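Local coordinates for alcohol dehydrogenase (Aeropyrum pernix, PDB 1H2B), which probably catalyses the NAD-dependent interconversion of alcohols and aldehydes or ketones, as a zinc-containing member of the alcohol dehydrogenase family, at residues G110-C115 and M121-L126; V101-A106 and M141-R146; A191-G196 and P272-R277. All blocks are in the same frame, centred on the assembly; numbering follows the deposited sequence. Where two conformers were deposited one is given.

Contacts 1 and 2 both belong to the GroES-like catalytic part of the chain, whereas contact 3 lies in the Rossmann-type nucleotide-binding part. Along the sequence, contact 1 is nested within the long loop that contact 2 closes: the chain leaves strand 100-103, makes the zinc-bearing lobe with helix 113-116, and returns as strand 140-143. Their centres are about 15 Å apart, and they touch where Leu126 packs on Ala106 and Met121 on His104. Contact 3 comes later, centred about 32 Å from contact 1 and 33 Å from contact 2, and meets the cofactor's adenosine end through segment 191-196. Its Arg277 bonds to His122 of contact 1 in another subunit.

Contact 1 of 3, residues G110-C115 and M121-L126; sequences GTCLAC and MHCENL. With ZN (zinc ion), chain K.
Cys112 carries its SG between backbone N and carbonyl carbon (chi1 80°), and Cys115 holds its SG beside its backbone N (chi1 -89°), which points both sulfurs at one zinc ion; Cys123 (chi1 -70°) turns its SG to Cys115 SG. The zinc is bound by Cys112 SG at 2.4 Å and Cys115 SG at 2.3 Å, and Asp109 completes the modelled site. Cysteine suits position 112 because a thiolate, its probable form here, binds zinc and can also accept N-H groups. Cys112 SG does both: it caps the following helix by accepting from Cys115 N, and takes a nearly straight bond from Glu124 N at 3.4 Å, so that two amides and the metal grip one sulfur. In the conformer given, Cys123 SG is joined to Cys115 SG at 2.1 Å in a disulfide opened beyond the usual right angle. A disulfide sulfur is a poor zinc ligand, so this link and the zinc bond of Cys115 probably do not coexist fully in one molecule, in keeping with the two conformers of Cys123. The small methyl of Ala114 fits tightly against segment 121-126, its CB 3.1 Å from His122 O. The His122 ring leads away to a second subunit, where NE2 bonds to Glu301 and ND1 to Arg277. The lobe's short, weakly bonded helix 113-116 is entered from strand 100-103 and followed by strand 140-143.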
loop_
_atom_site.group_PDB
_atom_site.type_symbol
_atom_site.label_atom_id
_atom_site.label_comp_id
_atom_site.label_asym_id
_atom_site.label_seq_id
_atom_site.Cartn_x
_atom_site.Cartn_y
_atom_site.Cartn_z
ATOM N N GLY B 110 -25.430 6.189 1.981
ATOM C CA GLY B 110 -25.009 4.802 1.857
ATOM C C GLY B 110 -25.209 4.210 0.461
ATOM O O GLY B 110 -24.962 3.018 0.246
ATOM N N THR B 111 -25.640 5.033 -0.499
ATOM C CA THR B 111 -25.985 4.511 -1.835
ATOM C C THR B 111 -24.992 4.894 -2.930
ATOM O O THR B 111 -24.752 4.112 -3.862
ATOM C CB THR B 111 -27.422 4.920 -2.252
ATOM O OG1 THR B 111 -27.602 6.322 -2.039
ATOM C CG2 THR B 111 -28.467 4.264 -1.329
ATOM N N CYS B 112 -24.408 6.085 -2.820
ATOM C CA CYS B 112 -23.431 6.531 -3.808
ATOM C C CYS B 112 -22.130 5.704 -3.735
ATOM O O CYS B 112 -21.889 4.996 -2.747
ATOM C CB CYS B 112 -23.131 8.014 -3.635
ATOM S SG CYS B 112 -21.962 8.318 -2.279
ATOM N N LEU B 113 -21.302 5.801 -4.772
ATOM C CA LEU B 113 -20.107 4.956 -4.893
ATOM C C LEU B 113 -19.086 5.173 -3.774
ATOM O O LEU B 113 -18.398 4.220 -3.358
ATOM C CB LEU B 113 -19.451 5.125 -6.266
ATOM C CG LEU B 113 -20.028 4.255 -7.397
ATOM C CD1 LEU B 113 -21.039 5.028 -8.255
ATOM C CD2 LEU B 113 -18.912 3.694 -8.271
ATOM N N ALA B 114 -18.978 6.420 -3.300
ATOM C CA ALA B 114 -18.093 6.741 -2.181
ATOM C C ALA B 114 -18.509 6.023 -0.923
ATOM O O ALA B 114 -17.682 5.437 -0.215
ATOM C CB ALA B 114 -18.067 8.246 -1.944
ATOM N N CYS B 115 -19.798 6.059 -0.659
ATOM C CA CYS B 115 -20.370 5.391 0.475
ATOM C C CYS B 115 -20.181 3.880 0.355
ATOM O O CYS B 115 -19.876 3.187 1.335
ATOM C CB CYS B 115 -21.845 5.775 0.511
ATOM S SG CYS B 115 -22.187 7.292 1.460
ATOM N N MET B 121 -16.903 10.820 4.215
ATOM C CA MET B 121 -16.705 12.240 3.928
ATOM C C MET B 121 -16.783 12.589 2.465
ATOM O O MET B 121 -16.784 13.775 2.104
ATOM C CB MET B 121 -15.409 12.786 4.558
ATOM C CG MET B 121 -15.303 12.635 6.100
ATOM S SD MET B 121 -16.728 13.357 6.942
ATOM C CE MET B 121 -16.662 14.989 6.357
ATOM N N HIS B 122 -16.902 11.570 1.606
ATOM C CA HIS B 122 -16.912 11.836 0.172
ATOM C C HIS B 122 -18.224 11.416 -0.460
ATOM O O HIS B 122 -18.354 11.322 -1.696
ATOM C CB HIS B 122 -15.680 11.220 -0.470
ATOM C CG HIS B 122 -14.434 11.877 0.022
ATOM N ND1 HIS B 122 -14.101 13.175 -0.295
ATOM C CD2 HIS B 122 -13.491 11.445 0.889
ATOM C CE1 HIS B 122 -12.992 13.516 0.350
ATOM N NE2 HIS B 122 -12.603 12.477 1.071
ATOM N N CYS B 123 -19.207 11.199 0.404
ATOM C CA CYS B 123 -20.536 10.866 -0.051
ATOM C C CYS B 123 -21.184 12.031 -0.795
ATOM O O CYS B 123 -21.084 13.180 -0.395
ATOM C CB CYS B 123 -21.370 10.384 1.132
ATOM S SG CYS B 123 -20.782 8.774 1.692
ATOM N N GLU B 124 -21.801 11.714 -1.930
ATOM C CA GLU B 124 -22.409 12.720 -2.804
ATOM C C GLU B 124 -23.462 13.596 -2.139
ATOM O O GLU B 124 -23.548 14.793 -2.414
ATOM C CB GLU B 124 -23.038 12.031 -4.026
ATOM C CG GLU B 124 -22.018 11.521 -5.032
ATOM C CD GLU B 124 -22.179 12.185 -6.390
ATOM O OE1 GLU B 124 -23.345 12.428 -6.802
ATOM O OE2 GLU B 124 -21.144 12.477 -7.045
ATOM N N ASN B 125 -24.267 13.015 -1.265
ATOM C CA ASN B 125 -25.389 13.776 -0.719
ATOM C C ASN B 125 -25.166 14.139 0.739
ATOM O O ASN B 125 -26.100 14.160 1.538
ATOM C CB ASN B 125 -26.701 12.994 -0.883
ATOM C CG ASN B 125 -27.143 12.887 -2.339
ATOM O OD1 ASN B 125 -27.176 13.884 -3.079
ATOM N ND2 ASN B 125 -27.483 11.667 -2.761
ATOM N N LEU B 126 -23.917 14.431 1.067
ATOM C CA LEU B 126 -23.494 14.650 2.451
ATOM C C LEU B 126 -24.137 15.885 3.087
ATOM O O LEU B 126 -24.149 16.972 2.512
ATOM C CB LEU B 126 -21.965 14.836 2.471
ATOM C CG LEU B 126 -21.270 14.808 3.825
ATOM C CD1 LEU B 126 -22.091 14.168 4.869
ATOM C CD2 LEU B 126 -20.077 13.935 3.598
HETATM ZN ZN ZN K . -23.099 8.497 -0.220
#

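Contact 2 of 3, residues V101-A106 and M141-R146; sequences VILHPA and MRTSHR
Leu103 and Thr143, at the ends of strands 100-103 and 140-143, face each other with CA atoms 8.3 Å apart, too far for backbone pairing, so side chains and one water bridge the gap; in the mixed sheet of the GroES-like domain strand 100-103 pairs instead with 81-88 and 148-150, and strand 140-143 with 44-52. Leu103 supplies the branched end. Its CD1 meets the terminal methyl CE of Met141 tip to tip at 3.5 Å, a close fit. Met141 gets there by an extended start, with CG opposite its backbone N, and a final bend at the sulfur (chi3 94°) that turns CE onto the leucine; the flexible thioether suits a residue that must reach across between strands. Thr143 meets Leu103 at an oblique angle, its CG2 lying 4.0 Å from Leu103 CD2. The two branches of Thr143 divide the work: the methyl joins the apolar cluster, while OG1, opposite the backbone N (chi1 -174°), hydrogen-bonds to a water at 2.8 Å. That water donates to His104 O at 2.9 Å. Each segment also makes a local side-chain-to-backbone bond. His104 ND1 accepts from Ala106 N at 3.1 Å, the donor tilted from the ring plane, and NE2 bonds to Gly310 O. Ser144 OG accepts from Arg146 N at 3.0 Å, an ST turn. Asn81 of strand 81-88 lies against both Leu103 and Met141. The chemistry is therefore mixed: methyl groups fill the gap between the strands, and a bridging water satisfies a carbonyl and a hydroxyl where the two backbones cannot bond directly.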
loop_
_atom_site.group_PDB
_atom_site.type_symbol
_atom_site.label_atom_id
_atom_site.label_comp_id
_atom_site.label_asym_id
_atom_site.label_seq_id
_atom_site.Cartn_x
_atom_site.Cartn_y
_atom_site.Cartn_z
ATOM N N VAL B 101 -24.780 6.885 22.817
ATOM C CA VAL B 101 -24.259 6.855 21.449
ATOM C C VAL B 101 -23.261 7.989 21.236
ATOM O O VAL B 101 -23.263 9.038 21.940
ATOM C CB VAL B 101 -25.372 7.007 20.376
ATOM C CG1 VAL B 101 -26.354 5.806 20.424
ATOM C CG2 VAL B 101 -26.134 8.359 20.508
ATOM N N ILE B 102 -22.381 7.767 20.257
ATOM C CA ILE B 102 -21.518 8.817 19.745
ATOM C C ILE B 102 -21.845 8.950 18.270
ATOM O O ILE B 102 -22.161 7.981 17.586
ATOM C CB ILE B 102 -20.002 8.516 19.999
ATOM C CG1 ILE B 102 -19.112 9.677 19.444
ATOM C CG2 ILE B 102 -19.557 7.164 19.334
ATOM C CD1 ILE B 102 -17.675 9.563 20.028
ATOM N N LEU B 103 -21.810 10.179 17.780
ATOM C CA LEU B 103 -22.238 10.443 16.409
ATOM C C LEU B 103 -21.125 10.782 15.467
ATOM O O LEU B 103 -20.369 11.748 15.685
ATOM C CB LEU B 103 -23.286 11.581 16.340
ATOM C CG LEU B 103 -24.490 11.364 17.259
ATOM C CD1 LEU B 103 -25.496 12.554 17.141
ATOM C CD2 LEU B 103 -25.209 10.085 16.877
ATOM N N HIS B 104 -21.029 10.026 14.367
ATOM C CA HIS B 104 -20.181 10.461 13.265
ATOM C C HIS B 104 -20.750 11.760 12.686
ATOM O O HIS B 104 -21.964 11.903 12.574
ATOM C CB HIS B 104 -20.178 9.404 12.170
ATOM C CG HIS B 104 -19.159 9.665 11.113
ATOM N ND1 HIS B 104 -19.359 10.585 10.108
ATOM C CD2 HIS B 104 -17.895 9.210 10.973
ATOM C CE1 HIS B 104 -18.258 10.681 9.371
ATOM N NE2 HIS B 104 -17.355 9.844 9.876
ATOM N N PRO B 105 -19.912 12.759 12.422
ATOM C CA PRO B 105 -20.495 14.060 12.071
ATOM C C PRO B 105 -21.157 14.145 10.715
ATOM O O PRO B 105 -21.845 15.132 10.487
ATOM C CB PRO B 105 -19.309 15.042 12.197
ATOM C CG PRO B 105 -18.077 14.199 12.286
ATOM C CD PRO B 105 -18.440 12.803 12.557
ATOM N N ALA B 106 -20.946 13.192 9.810
ATOM C CA ALA B 106 -21.555 13.211 8.474
ATOM C C ALA B 106 -22.851 12.414 8.476
ATOM O O ALA B 106 -22.940 11.363 9.111
ATOM C CB ALA B 106 -20.608 12.559 7.470
ATOM N N MET B 141 -31.093 16.638 18.819
ATOM C CA MET B 141 -30.584 16.789 17.460
ATOM C C MET B 141 -30.969 15.576 16.643
ATOM O O MET B 141 -30.875 14.462 17.121
ATOM C CB MET B 141 -29.035 16.893 17.485
ATOM C CG MET B 141 -28.483 17.272 16.128
ATOM S SD MET B 141 -26.637 17.073 16.077
ATOM C CE MET B 141 -26.601 15.377 15.388
ATOM N N ARG B 142 -31.429 15.820 15.416
ATOM C CA ARG B 142 -31.680 14.751 14.460
ATOM C C ARG B 142 -30.440 14.355 13.664
ATOM O O ARG B 142 -29.544 15.199 13.355
ATOM C CB ARG B 142 -32.889 15.078 13.571
ATOM C CG ARG B 142 -32.702 16.209 12.573
ATOM C CD ARG B 142 -33.960 16.519 11.776
ATOM N NE ARG B 142 -33.650 17.360 10.630
ATOM C CZ ARG B 142 -34.460 17.493 9.576
ATOM N NH1 ARG B 142 -35.649 16.877 9.549
ATOM N NH2 ARG B 142 -34.113 18.278 8.547
ATOM N N THR B 143 -30.390 13.061 13.332
ATOM C CA THR B 143 -29.272 12.530 12.571
ATOM C C THR B 143 -29.730 11.270 11.860
ATOM O O THR B 143 -30.918 10.954 11.936
ATOM C CB THR B 143 -28.051 12.316 13.510
ATOM O OG1 THR B 143 -26.941 11.931 12.702
ATOM C CG2 THR B 143 -28.268 11.170 14.497
ATOM N N SER B 144 -28.792 10.544 11.233
ATOM C CA SER B 144 -29.089 9.273 10.543
ATOM C C SER B 144 -28.579 8.118 11.392
ATOM O O SER B 144 -27.555 8.201 12.060
ATOM C CB SER B 144 -28.395 9.208 9.198
ATOM O OG SER B 144 -28.454 7.867 8.667
ATOM N N HIS B 145 -29.304 6.987 11.371
ATOM C CA HIS B 145 -28.827 5.810 12.081
ATOM C C HIS B 145 -27.447 5.391 11.547
ATOM O O HIS B 145 -26.678 4.794 12.311
ATOM C CB HIS B 145 -29.827 4.615 11.942
ATOM C CG HIS B 145 -29.820 3.987 10.592
ATOM N ND1 HIS B 145 -30.612 4.430 9.558
ATOM C CD2 HIS B 145 -29.087 2.957 10.086
ATOM C CE1 HIS B 145 -30.366 3.715 8.472
ATOM N NE2 HIS B 145 -29.458 2.808 8.771
ATOM N N ARG B 146 -27.148 5.751 10.295
ATOM C CA ARG B 146 -25.840 5.423 9.698
ATOM C C ARG B 146 -24.701 6.181 10.408
ATOM O O ARG B 146 -23.539 5.793 10.265
ATOM C CB ARG B 146 -25.779 5.717 8.206
ATOM C CG ARG B 146 -26.618 4.726 7.414
ATOM C CD ARG B 146 -26.478 4.938 5.917
ATOM N NE ARG B 146 -25.416 4.059 5.433
ATOM C CZ ARG B 146 -24.210 4.459 5.056
ATOM N NH1 ARG B 146 -23.889 5.740 5.070
ATOM N NH2 ARG B 146 -23.325 3.570 4.649
HETATM O O HOH W 1 -24.468 13.169 13.185
#

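Contact 3 of 3, residues A191-G196 and P272-R277; sequences AIVGVG and PYLLGR. With NAJ (nicotinamide-adenine-dinucleotide (acidic form)), chain I.
Leu274 sets one methyl, CD1, over the notch between two side chains of strand 189-193, lying 4.1 Å from Ala191 CB and 4.1 Å from Val193 CG2. Ala191 and Val193, two apart on the strand, point to the same side, while Ile192 points the other way, which is why one leucine can meet both. The small alanine lets the leucine close over the strand, and the branched valine serves two partners. With CG1 opposite the backbone N (chi1 177°), Val193 turns CG2 to Leu274 and CG1 to the adenine of the bound dinucleotide, 3.8 Å from C2A. Next comes the turn after the strand, consistent with a Rossmann-type GxGxxG motif (Gly194, Gly196, Gly199). Gly194 takes backbone angles with positive phi, and its CA lies 3.7 Å from O4B of the adenosine ribose. Gly196 has no side chain to hold the cofactor off, and its CA lies 3.3 Å from O5B beside the phosphates. Further out, Asp218 at the end of strand 213-218 bonds both to Val195 N and to the cofactor, so one carboxylate sets the turn and grips the nucleotide together. Strand 189-193 is itself held in the parallel sheet by backbone bonds to strands 213-218 and 255-260. On the other side, Leu275 N bonds to Pro272 O at 3.3 Å, which bends the chain carrying Leu274, and Pro272 packs on Leu290 and Phe292. Across the two segments the contact is wholly apolar; Val193 alone carries it to the adenine, through CG1, while hydrogen bonds to the cofactor come from residues such as Asp218 OD2 and Gly197 N.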
loop_
_atom_site.group_PDB
_atom_site.type_symbol
_atom_site.label_atom_id
_atom_site.label_comp_id
_atom_site.label_asym_id
_atom_site.label_seq_id
_atom_site.Cartn_x
_atom_site.Cartn_y
_atom_site.Cartn_z
ATOM N N ALA B 191 6.739 15.599 13.590
ATOM C CA ALA B 191 6.406 16.866 14.273
ATOM C C ALA B 191 4.896 17.001 14.276
ATOM O O ALA B 191 4.249 16.975 13.213
ATOM C CB ALA B 191 6.977 18.044 13.537
ATOM N N ILE B 192 4.325 17.115 15.467
ATOM C CA ILE B 192 2.883 17.312 15.603
ATOM C C ILE B 192 2.751 18.764 16.021
ATOM O O ILE B 192 3.278 19.163 17.074
ATOM C CB ILE B 192 2.254 16.242 16.605
ATOM C CG1 ILE B 192 0.731 16.373 16.694
ATOM C CG2 ILE B 192 2.963 16.223 18.002
ATOM C CD1 ILE B 192 0.244 17.597 17.438
ATOM N N VAL B 193 2.135 19.574 15.172
ATOM C CA VAL B 193 2.168 21.018 15.371
ATOM C C VAL B 193 0.792 21.482 15.802
ATOM O O VAL B 193 -0.173 21.363 15.029
ATOM C CB VAL B 193 2.565 21.708 14.045
ATOM C CG1 VAL B 193 2.525 23.238 14.214
ATOM C CG2 VAL B 193 3.924 21.203 13.572
ATOM N N GLY B 194 0.699 22.017 17.044
ATOM C CA GLY B 194 -0.564 22.436 17.600
ATOM C C GLY B 194 -1.103 21.400 18.539
ATOM O O GLY B 194 -1.676 20.419 18.067
ATOM N N VAL B 195 -0.876 21.603 19.842
ATOM C CA VAL B 195 -1.321 20.651 20.863
ATOM C C VAL B 195 -2.663 21.132 21.391
ATOM O O VAL B 195 -2.827 21.417 22.590
ATOM C CB VAL B 195 -0.257 20.460 21.983
ATOM C CG1 VAL B 195 -0.692 19.315 22.967
ATOM C CG2 VAL B 195 1.105 20.145 21.393
ATOM N N GLY B 196 -3.609 21.216 20.449
ATOM C CA GLY B 196 -4.931 21.735 20.725
ATOM C C GLY B 196 -5.948 20.643 20.931
ATOM O O GLY B 196 -5.607 19.541 21.372
ATOM N N PRO B 272 6.033 23.277 6.111
ATOM C CA PRO B 272 6.700 22.589 4.992
ATOM C C PRO B 272 8.210 22.581 5.167
ATOM O O PRO B 272 8.840 21.651 4.687
ATOM C CB PRO B 272 6.299 23.416 3.758
ATOM C CG PRO B 272 5.019 24.124 4.193
ATOM C CD PRO B 272 5.215 24.426 5.681
ATOM N N TYR B 273 8.782 23.587 5.868
ATOM C CA TYR B 273 10.215 23.700 6.018
ATOM C C TYR B 273 10.726 22.765 7.114
ATOM O O TYR B 273 11.963 22.659 7.277
ATOM C CB TYR B 273 10.590 25.161 6.319
ATOM C CG TYR B 273 10.431 26.019 5.090
ATOM C CD1 TYR B 273 9.252 26.689 4.864
ATOM C CD2 TYR B 273 11.428 26.080 4.141
ATOM C CE1 TYR B 273 9.075 27.489 3.701
ATOM C CE2 TYR B 273 11.257 26.861 2.950
ATOM C CZ TYR B 273 10.077 27.531 2.770
ATOM O OH TYR B 273 9.919 28.278 1.627
ATOM N N LEU B 274 9.809 22.094 7.838
ATOM C CA LEU B 274 10.235 21.043 8.798
ATOM C C LEU B 274 10.604 19.726 8.115
ATOM O O LEU B 274 11.270 18.867 8.705
ATOM C CB LEU B 274 9.139 20.752 9.835
ATOM C CG LEU B 274 8.610 21.962 10.622
ATOM C CD1 LEU B 274 7.423 21.544 11.452
ATOM C CD2 LEU B 274 9.765 22.542 11.443
ATOM N N LEU B 275 10.184 19.568 6.863
ATOM C CA LEU B 275 10.261 18.257 6.219
ATOM C C LEU B 275 11.655 17.884 5.737
ATOM O O LEU B 275 12.381 18.682 5.112
ATOM C CB LEU B 275 9.341 18.225 4.998
ATOM C CG LEU B 275 7.851 18.449 5.298
ATOM C CD1 LEU B 275 7.093 18.452 3.948
ATOM C CD2 LEU B 275 7.223 17.415 6.271
ATOM N N GLY B 276 12.003 16.634 5.997
ATOM C CA GLY B 276 13.202 16.065 5.419
ATOM C C GLY B 276 12.907 15.457 4.056
ATOM O O GLY B 276 11.802 15.606 3.516
ATOM N N ARG B 277 13.896 14.737 3.511
ATOM C CA ARG B 277 13.696 14.111 2.180
ATOM C C ARG B 277 12.602 13.065 2.203
ATOM O O ARG B 277 12.507 12.229 3.119
ATOM C CB ARG B 277 15.009 13.487 1.711
ATOM C CG ARG B 277 16.092 14.510 1.585
ATOM C CD ARG B 277 17.333 14.005 0.846
ATOM N NE ARG B 277 17.060 13.835 -0.605
ATOM C CZ ARG B 277 16.965 14.795 -1.520
ATOM N NH1 ARG B 277 17.152 16.073 -1.219
ATOM N NH2 ARG B 277 16.745 14.447 -2.790
HETATM P PA NAJ I . -7.444 24.547 18.915
HETATM O O1A NAJ I . -7.725 26.023 18.968
HETATM O O2A NAJ I . -7.915 23.647 20.069
HETATM O O5B NAJ I . -5.879 24.235 18.864
HETATM C C5B NAJ I . -4.962 25.029 18.099
HETATM C C4B NAJ I . -3.631 24.845 18.809
HETATM O O4B NAJ I . -2.625 25.449 17.972
HETATM C C3B NAJ I . -3.579 25.480 20.199
HETATM O O3B NAJ I . -3.050 24.573 21.181
HETATM C C2B NAJ I . -2.660 26.655 19.896
HETATM O O2B NAJ I . -1.956 27.156 21.043
HETATM C C1B NAJ I . -1.703 26.111 18.826
HETATM N N9A NAJ I . -1.018 27.130 18.032
HETATM C C8A NAJ I . -1.441 28.403 17.625
HETATM N N7A NAJ I . -0.468 28.977 16.866
HETATM C C5A NAJ I . 0.571 28.094 16.792
HETATM C C6A NAJ I . 1.798 28.129 16.177
HETATM N N6A NAJ I . 2.243 29.193 15.496
HETATM N N1A NAJ I . 2.595 27.016 16.246
HETATM C C2A NAJ I . 2.237 25.894 16.972
HETATM N N3A NAJ I . 1.038 25.882 17.595
HETATM C C4A NAJ I . 0.224 26.967 17.508
HETATM O O3 NAJ I . -8.022 24.043 17.523
HETATM P PN NAJ I . -8.672 22.615 17.142
HETATM O O1N NAJ I . -10.102 22.620 17.429
HETATM O O2N NAJ I . -7.820 21.533 17.673
HETATM O O5D NAJ I . -8.581 22.714 15.542
HETATM C C5D NAJ I . -7.285 22.702 14.947
HETATM C C4D NAJ I . -7.406 23.083 13.480
HETATM O O4D NAJ I . -7.997 21.972 12.784
HETATM C C3D NAJ I . -8.343 24.261 13.217
HETATM O O3D NAJ I . -7.908 24.917 12.012
HETATM C C2D NAJ I . -9.692 23.575 12.958
HETATM O O2D NAJ I . -10.624 24.334 12.242
HETATM C C1D NAJ I . -9.174 22.384 12.131
HETATM N N1N NAJ I . -10.053 21.229 11.947
HETATM C C2N NAJ I . -9.834 20.485 10.825
HETATM C C3N NAJ I . -10.578 19.338 10.607
HETATM C C7N NAJ I . -10.375 18.564 9.346
HETATM O O7N NAJ I . -11.204 17.518 9.184
HETATM N N7N NAJ I . -9.417 18.788 8.442
HETATM C C4N NAJ I . -11.565 18.880 11.540
HETATM C C5N NAJ I . -11.610 19.604 12.765
HETATM C C6N NAJ I . -10.892 20.772 12.939
#